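Local coordinates for protein peptidoglycan D,D-transpeptidase FtsI (Yersinia pestis, PDB 6SYN) that probably cross-links peptidoglycan peptides during septal wall synthesis as a class B D,D-transpeptidase, and is the target of penicillin-type antibiotics, at residues Y113-V126 and A219-L231. Sequence-based numbering, arbitrary orientation.
Sequences YYPAGQVMAHIIGV and AMANSPSYNPNNL
The backbone oxygen of Tyr114 takes a nearly straight bond from ND2 of Asn229 (2.8 Å) and a weak one from N of Gly117, which closes a type I beta turn. OD1 of Asn229 in turn accepts the N-H of Tyr114 on an in-plane lone pair, N to OD1 2.9 Å. This two-bond clamp lies where residues 113-126, dimerisation-domain by sequence family, meet the loop after strand 217-223, at the edge of the antiparallel sheet of the transpeptidase. An Asx turn, Asn229 N to Asn227 OD1, braces the loop, and CB of Pro228 touches both CD2 of Tyr114, whose hydroxyl bonds to Glu138, and CG1 of Val126.

OG of Ser225 donates to a lone pair on O of Gln118 (2.6 Å), tying the loop to the approach to helix 121-124. His122 sits between two groups: CB of Asn222 over one face, 4.2 Å from the ring centroid, and the edge of Tyr226 toward the opposite face, planes at 83°. At its own edge, NE2 of His122 makes a weak bond to O of Pro224 (3.4 Å). Asn222 turns its amide nearly upright to the imidazole, and its ND2 bonds to Asn241. Earlier in the strand, CD1 of Ile123 packs on CB of Met220 at 3.7 Å.

The CB of Tyr226 points away from residues 113-126, but with CG lying between the backbone N and the carbonyl carbon (chi1 70°) the ring swings back, and the methyl of Ala121 sits over its face, CB 4.1 Å from the ring centroid.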
# COMPACT_ATOMS: atom_id res chain seq x y z
N TYR A 113 12.53 -19.29 3.63
CA TYR A 113 12.87 -18.35 4.73
C TYR A 113 12.86 -16.91 4.21
O TYR A 113 13.40 -16.65 3.12
CB TYR A 113 14.21 -18.73 5.38
CG TYR A 113 14.68 -17.73 6.41
CD1 TYR A 113 14.07 -17.65 7.65
CD2 TYR A 113 15.69 -16.83 6.12
CE1 TYR A 113 14.47 -16.70 8.59
CE2 TYR A 113 16.10 -15.88 7.04
CZ TYR A 113 15.49 -15.82 8.28
OH TYR A 113 15.90 -14.88 9.19
N TYR A 114 12.26 -16.01 4.98
CA TYR A 114 12.06 -14.58 4.64
C TYR A 114 12.90 -13.71 5.57
O TYR A 114 12.46 -13.39 6.67
CB TYR A 114 10.57 -14.23 4.68
CG TYR A 114 9.72 -15.14 3.84
CD1 TYR A 114 9.64 -14.97 2.46
CD2 TYR A 114 9.04 -16.21 4.40
CE1 TYR A 114 8.88 -15.82 1.67
CE2 TYR A 114 8.27 -17.07 3.63
CZ TYR A 114 8.20 -16.87 2.26
OH TYR A 114 7.46 -17.72 1.48
N PRO A 115 14.13 -13.30 5.16
CA PRO A 115 15.01 -12.50 6.02
C PRO A 115 14.53 -11.07 6.31
O PRO A 115 15.05 -10.50 7.24
CB PRO A 115 16.34 -12.46 5.23
CG PRO A 115 16.23 -13.59 4.25
CD PRO A 115 14.77 -13.61 3.88
N ALA A 116 13.60 -10.53 5.52
CA ALA A 116 13.00 -9.19 5.73
C ALA A 116 11.74 -9.29 6.60
O ALA A 116 11.27 -8.24 7.08
CB ALA A 116 12.73 -8.52 4.40
N GLY A 117 11.21 -10.51 6.78
CA GLY A 117 10.14 -10.84 7.75
C GLY A 117 8.80 -10.22 7.40
O GLY A 117 8.34 -10.39 6.25
N GLN A 118 8.19 -9.53 8.37
CA GLN A 118 6.82 -8.95 8.29
C GLN A 118 6.82 -7.73 7.36
O GLN A 118 5.72 -7.36 6.89
CB GLN A 118 6.30 -8.63 9.70
CG GLN A 118 6.54 -7.19 10.16
CD GLN A 118 6.68 -7.04 11.65
OE1 GLN A 118 7.55 -7.65 12.28
NE2 GLN A 118 5.85 -6.19 12.24
N VAL A 119 8.00 -7.16 7.08
CA VAL A 119 8.21 -5.88 6.32
C VAL A 119 7.82 -6.07 4.85
O VAL A 119 7.06 -5.23 4.33
CB VAL A 119 9.66 -5.37 6.50
CG1 VAL A 119 9.94 -4.12 5.68
CG2 VAL A 119 10.00 -5.13 7.96
N MET A 120 8.32 -7.12 4.18
CA MET A 120 8.01 -7.44 2.76
C MET A 120 6.81 -8.38 2.67
O MET A 120 6.39 -8.68 1.54
CB MET A 120 9.19 -8.13 2.05
CG MET A 120 10.48 -7.33 1.99
SD MET A 120 10.62 -6.09 0.66
CE MET A 120 9.64 -6.82 -0.65
N ALA A 121 6.28 -8.87 3.80
CA ALA A 121 5.38 -10.04 3.87
C ALA A 121 4.33 -9.97 2.76
O ALA A 121 4.16 -10.96 2.03
CB ALA A 121 4.74 -10.14 5.23
N HIS A 122 3.65 -8.83 2.62
CA HIS A 122 2.50 -8.65 1.69
C HIS A 122 2.98 -8.76 0.23
O HIS A 122 2.26 -9.39 -0.56
CB HIS A 122 1.77 -7.34 2.01
CG HIS A 122 1.02 -7.41 3.30
ND1 HIS A 122 -0.16 -8.12 3.42
CD2 HIS A 122 1.28 -6.89 4.52
CE1 HIS A 122 -0.60 -8.02 4.66
NE2 HIS A 122 0.27 -7.27 5.35
N ILE A 123 4.14 -8.20 -0.10
CA ILE A 123 4.74 -8.21 -1.47
C ILE A 123 5.14 -9.64 -1.85
O ILE A 123 4.78 -10.10 -2.94
CB ILE A 123 5.97 -7.28 -1.56
CG1 ILE A 123 5.61 -5.83 -1.18
CG2 ILE A 123 6.62 -7.37 -2.93
CD1 ILE A 123 6.66 -4.81 -1.57
N ILE A 124 5.92 -10.29 -0.99
CA ILE A 124 6.54 -11.63 -1.24
C ILE A 124 5.46 -12.69 -1.09
O ILE A 124 5.28 -13.48 -2.03
CB ILE A 124 7.71 -11.89 -0.27
CG1 ILE A 124 8.74 -10.75 -0.28
CG2 ILE A 124 8.35 -13.23 -0.56
CD1 ILE A 124 9.51 -10.60 -1.57
N GLY A 125 4.77 -12.69 0.05
CA GLY A 125 3.78 -13.72 0.43
C GLY A 125 4.46 -14.93 1.04
O GLY A 125 5.58 -14.78 1.55
N VAL A 126 3.80 -16.08 1.00
CA VAL A 126 4.30 -17.35 1.60
C VAL A 126 3.94 -18.52 0.68
O VAL A 126 3.33 -18.28 -0.38
CB VAL A 126 3.75 -17.55 3.02
CG1 VAL A 126 4.49 -16.69 4.03
CG2 VAL A 126 2.25 -17.29 3.08
N ALA A 219 8.64 0.76 -2.95
CA ALA A 219 8.12 0.35 -1.62
C ALA A 219 6.61 0.17 -1.69
O ALA A 219 5.95 0.99 -2.35
CB ALA A 219 8.53 1.36 -0.58
N MET A 220 6.09 -0.87 -1.02
CA MET A 220 4.64 -1.18 -0.92
C MET A 220 4.39 -1.92 0.40
O MET A 220 4.63 -3.15 0.45
CB MET A 220 4.20 -2.05 -2.10
CG MET A 220 2.70 -2.24 -2.20
SD MET A 220 2.29 -3.50 -3.43
CE MET A 220 1.87 -2.47 -4.83
N ALA A 221 3.94 -1.20 1.43
CA ALA A 221 3.77 -1.72 2.81
C ALA A 221 2.33 -1.54 3.28
O ALA A 221 1.63 -0.64 2.79
CB ALA A 221 4.74 -1.03 3.73
N ASN A 222 1.91 -2.41 4.20
CA ASN A 222 0.57 -2.40 4.85
C ASN A 222 0.75 -2.67 6.34
O ASN A 222 1.63 -3.47 6.71
CB ASN A 222 -0.37 -3.44 4.24
CG ASN A 222 -0.38 -3.43 2.73
OD1 ASN A 222 -1.02 -2.57 2.12
ND2 ASN A 222 0.31 -4.38 2.12
N SER A 223 -0.05 -2.01 7.16
CA SER A 223 -0.24 -2.32 8.60
C SER A 223 -1.73 -2.49 8.85
O SER A 223 -2.50 -1.62 8.45
CB SER A 223 0.37 -1.26 9.46
OG SER A 223 0.22 -1.58 10.84
N PRO A 224 -2.19 -3.59 9.49
CA PRO A 224 -1.31 -4.61 10.06
C PRO A 224 -0.67 -5.58 9.05
O PRO A 224 -1.21 -5.76 7.97
CB PRO A 224 -2.27 -5.40 10.96
CG PRO A 224 -3.59 -5.31 10.23
CD PRO A 224 -3.61 -3.89 9.71
N SER A 225 0.45 -6.18 9.44
CA SER A 225 1.16 -7.21 8.65
C SER A 225 1.02 -8.56 9.36
O SER A 225 0.05 -8.71 10.14
CB SER A 225 2.59 -6.85 8.41
OG SER A 225 3.11 -7.55 7.28
N TYR A 226 1.92 -9.50 9.06
CA TYR A 226 1.99 -10.85 9.67
C TYR A 226 3.43 -11.33 9.57
O TYR A 226 4.18 -10.79 8.73
CB TYR A 226 1.04 -11.83 8.98
CG TYR A 226 1.39 -12.25 7.57
CD1 TYR A 226 2.24 -13.32 7.33
CD2 TYR A 226 0.83 -11.63 6.47
CE1 TYR A 226 2.55 -13.73 6.05
CE2 TYR A 226 1.12 -12.02 5.18
CZ TYR A 226 1.98 -13.09 4.96
OH TYR A 226 2.26 -13.47 3.68
N ASN A 227 3.81 -12.30 10.40
CA ASN A 227 5.15 -12.93 10.34
C ASN A 227 5.07 -14.19 9.48
O ASN A 227 4.39 -15.15 9.84
CB ASN A 227 5.72 -13.20 11.74
CG ASN A 227 7.18 -13.59 11.70
OD1 ASN A 227 7.79 -13.69 10.63
ND2 ASN A 227 7.76 -13.82 12.87
N PRO A 228 5.76 -14.21 8.31
CA PRO A 228 5.68 -15.33 7.37
C PRO A 228 6.65 -16.47 7.71
O PRO A 228 6.61 -17.47 7.03
CB PRO A 228 6.09 -14.67 6.05
CG PRO A 228 7.09 -13.62 6.46
CD PRO A 228 6.65 -13.15 7.83
N ASN A 229 7.48 -16.29 8.74
CA ASN A 229 8.55 -17.23 9.13
C ASN A 229 8.07 -18.19 10.23
O ASN A 229 8.65 -19.28 10.32
CB ASN A 229 9.80 -16.48 9.60
CG ASN A 229 10.57 -15.83 8.47
OD1 ASN A 229 10.75 -16.42 7.41
ND2 ASN A 229 11.06 -14.62 8.70
N ASN A 230 7.07 -17.80 11.03
CA ASN A 230 6.74 -18.49 12.30
C ASN A 230 5.61 -19.51 12.09
O ASN A 230 5.10 -19.60 10.96
CB ASN A 230 6.49 -17.48 13.43
CG ASN A 230 5.18 -16.73 13.34
OD1 ASN A 230 4.82 -16.01 14.27
ND2 ASN A 230 4.47 -16.87 12.23
N LEU A 231 5.29 -20.27 13.14
CA LEU A 231 4.27 -21.37 13.14
C LEU A 231 2.87 -20.79 13.41
O LEU A 231 1.89 -21.43 12.98
CB LEU A 231 4.65 -22.38 14.22
CG LEU A 231 5.99 -23.08 14.02
CD1 LEU A 231 6.58 -23.52 15.36
CD2 LEU A 231 5.85 -24.27 13.08